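Local coordinates for protein geranyltranstransferase (Agrobacterium tumefaciens, PDB 2H8O) that probably catalyses the head-to-tail condensation of isopentenyl diphosphate with geranyl diphosphate to make farnesyl diphosphate, at residues A[111-116]-A[160-165]. Numbering follows the deposited sequence.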
loop_
_atom_site.group_PDB
_atom_site.type_symbol
_atom_site.label_atom_id
_atom_site.label_comp_id
_atom_site.label_asym_id
_atom_site.label_seq_id
_atom_site.Cartn_x
_atom_site.Cartn_y
_atom_site.Cartn_z
ATOM N N GLY A 111 5.133 8.551 12.138
ATOM C CA GLY A 111 4.938 9.837 11.466
ATOM C C GLY A 111 5.537 9.830 10.068
ATOM O O GLY A 111 4.920 10.306 9.114
ATOM N N ALA A 112 6.748 9.291 9.931
ATOM C CA ALA A 112 7.392 9.206 8.614
ATOM C C ALA A 112 6.575 8.349 7.645
ATOM O O ALA A 112 6.417 8.690 6.489
ATOM C CB ALA A 112 8.830 8.679 8.723
ATOM N N ALA A 113 6.096 7.212 8.138
ATOM C CA ALA A 113 5.237 6.337 7.350
ATOM C C ALA A 113 4.015 7.075 6.866
ATOM O O ALA A 113 3.665 7.020 5.669
ATOM C CB ALA A 113 4.802 5.147 8.159
ATOM N N LEU A 114 3.356 7.768 7.791
ATOM C CA LEU A 114 2.142 8.507 7.447
ATOM C C LEU A 114 2.432 9.605 6.425
ATOM O O LEU A 114 1.637 9.853 5.498
ATOM C CB LEU A 114 1.507 9.087 8.706
ATOM C CG LEU A 114 0.239 9.927 8.512
ATOM C CD1 LEU A 114 -0.866 9.120 7.785
ATOM C CD2 LEU A 114 -0.254 10.463 9.854
ATOM N N GLU A 115 3.583 10.257 6.572
ATOM C CA GLU A 115 3.979 11.266 5.609
ATOM C C GLU A 115 4.229 10.681 4.214
ATOM O O GLU A 115 3.878 11.303 3.181
ATOM C CB GLU A 115 5.189 12.055 6.122
ATOM C CG GLU A 115 5.494 13.328 5.317
ATOM C CD GLU A 115 4.390 14.396 5.280
ATOM O OE1 GLU A 115 3.411 14.337 6.052
ATOM O OE2 GLU A 115 4.499 15.336 4.474
ATOM N N CYS A 116 4.864 9.509 4.148
ATOM C CA CYS A 116 5.061 8.851 2.859
ATOM C C CYS A 116 3.709 8.628 2.194
ATOM O O CYS A 116 3.543 8.856 1.013
ATOM C CB CYS A 116 5.753 7.502 3.001
ATOM S SG CYS A 116 7.519 7.633 3.261
ATOM N N THR A 160 3.450 1.724 -0.591
ATOM C CA THR A 160 3.993 0.440 -0.164
ATOM C C THR A 160 4.976 0.651 1.005
ATOM O O THR A 160 4.955 -0.065 1.995
ATOM C CB THR A 160 4.679 -0.289 -1.327
ATOM O OG1 THR A 160 3.763 -0.386 -2.436
ATOM C CG2 THR A 160 5.108 -1.699 -0.907
ATOM N N LEU A 161 5.861 1.629 0.843
ATOM C CA LEU A 161 6.892 1.920 1.859
ATOM C C LEU A 161 6.295 2.318 3.211
ATOM O O LEU A 161 6.869 2.002 4.277
ATOM C CB LEU A 161 7.838 3.028 1.355
ATOM C CG LEU A 161 9.168 3.106 2.118
ATOM C CD1 LEU A 161 10.018 1.885 1.795
ATOM C CD2 LEU A 161 9.866 4.384 1.750
ATOM N N ALA A 162 5.159 3.022 3.200
ATOM C CA ALA A 162 4.484 3.401 4.448
ATOM C C ALA A 162 4.273 2.177 5.337
ATOM O O ALA A 162 4.513 2.206 6.545
ATOM C CB ALA A 162 3.169 4.109 4.157
ATOM N N PHE A 163 3.822 1.079 4.736
ATOM C CA PHE A 163 3.568 -0.147 5.489
ATOM C C PHE A 163 4.840 -0.843 5.958
ATOM O O PHE A 163 4.907 -1.303 7.098
ATOM C CB PHE A 163 2.616 -1.055 4.720
ATOM C CG PHE A 163 1.243 -0.476 4.629
ATOM C CD1 PHE A 163 0.427 -0.501 5.732
ATOM C CD2 PHE A 163 0.805 0.187 3.485
ATOM C CE1 PHE A 163 -0.854 0.046 5.679
ATOM C CE2 PHE A 163 -0.449 0.738 3.437
ATOM C CZ PHE A 163 -1.272 0.678 4.526
ATOM N N ASP A 164 5.854 -0.855 5.092
ATOM C CA ASP A 164 7.193 -1.293 5.494
ATOM C C ASP A 164 7.696 -0.532 6.726
ATOM O O ASP A 164 8.165 -1.129 7.672
ATOM C CB ASP A 164 8.169 -1.121 4.322
ATOM C CG ASP A 164 9.523 -1.771 4.561
ATOM O OD1 ASP A 164 9.682 -2.576 5.504
ATOM O OD2 ASP A 164 10.452 -1.485 3.770
ATOM N N ILE A 165 7.594 0.793 6.704
ATOM C CA ILE A 165 8.124 1.620 7.783
ATOM C C ILE A 165 7.415 1.330 9.098
ATOM O O ILE A 165 8.046 1.229 10.154
ATOM C CB ILE A 165 8.000 3.110 7.433
ATOM C CG1 ILE A 165 8.897 3.447 6.246
ATOM C CG2 ILE A 165 8.348 3.996 8.643
ATOM C CD1 ILE A 165 8.537 4.751 5.578
#
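Ala113 and Ala162 pack against each other where two antiparallel helices draw close. Their CA atoms lie 4.2 Å apart, and the short axes approach to 8.0 Å at an angle of 171°. Each methyl sits against the backbone of the other helix. CB of Ala162 rests 3.3 Å from the carbonyl O of Ala113, and CB of Ala113 lies 3.4 Å from O of Ala162. The exchange is reciprocal. Each alanine offers only its CB here, and the backbones come close. The contact between the segments is carried by van der Waals packing, with no hydrogen bond between them. This is the tight part.

The segments belong to helices 104-125 and 148-167, two neighbours in the all-helical bundle of the polyprenyl synthase fold.

The packing is looser toward the sulfur of Cys116, where longer side chains make the contact. Ile165 sends its two branches to different residues of segment 111-116. Its CG2, anti to the backbone N, lies 3.8 Å from CB of Ala113. The other branch reaches on, and CD1 comes to 3.8 Å from SG of Cys116. Chi1 of -78° sets that sulfur beside its own backbone N, on the side where CD1 of Ile165 and CD2 of Leu161 lie. Leu161 is a more distant neighbour, its CD2 4.3 Å from the same SG. Even this looser side is buried from solvent. Leu54 of helix 34-57 touches Cys116, and Leu57 of that helix touches Ile165. Phe163 points away from segment 111-116 and stacks its ring on Phe163 of the second subunit. Asp164 forms a salt bridge with Arg187 of that subunit, so helix 148-167 also takes part in the dimer interface.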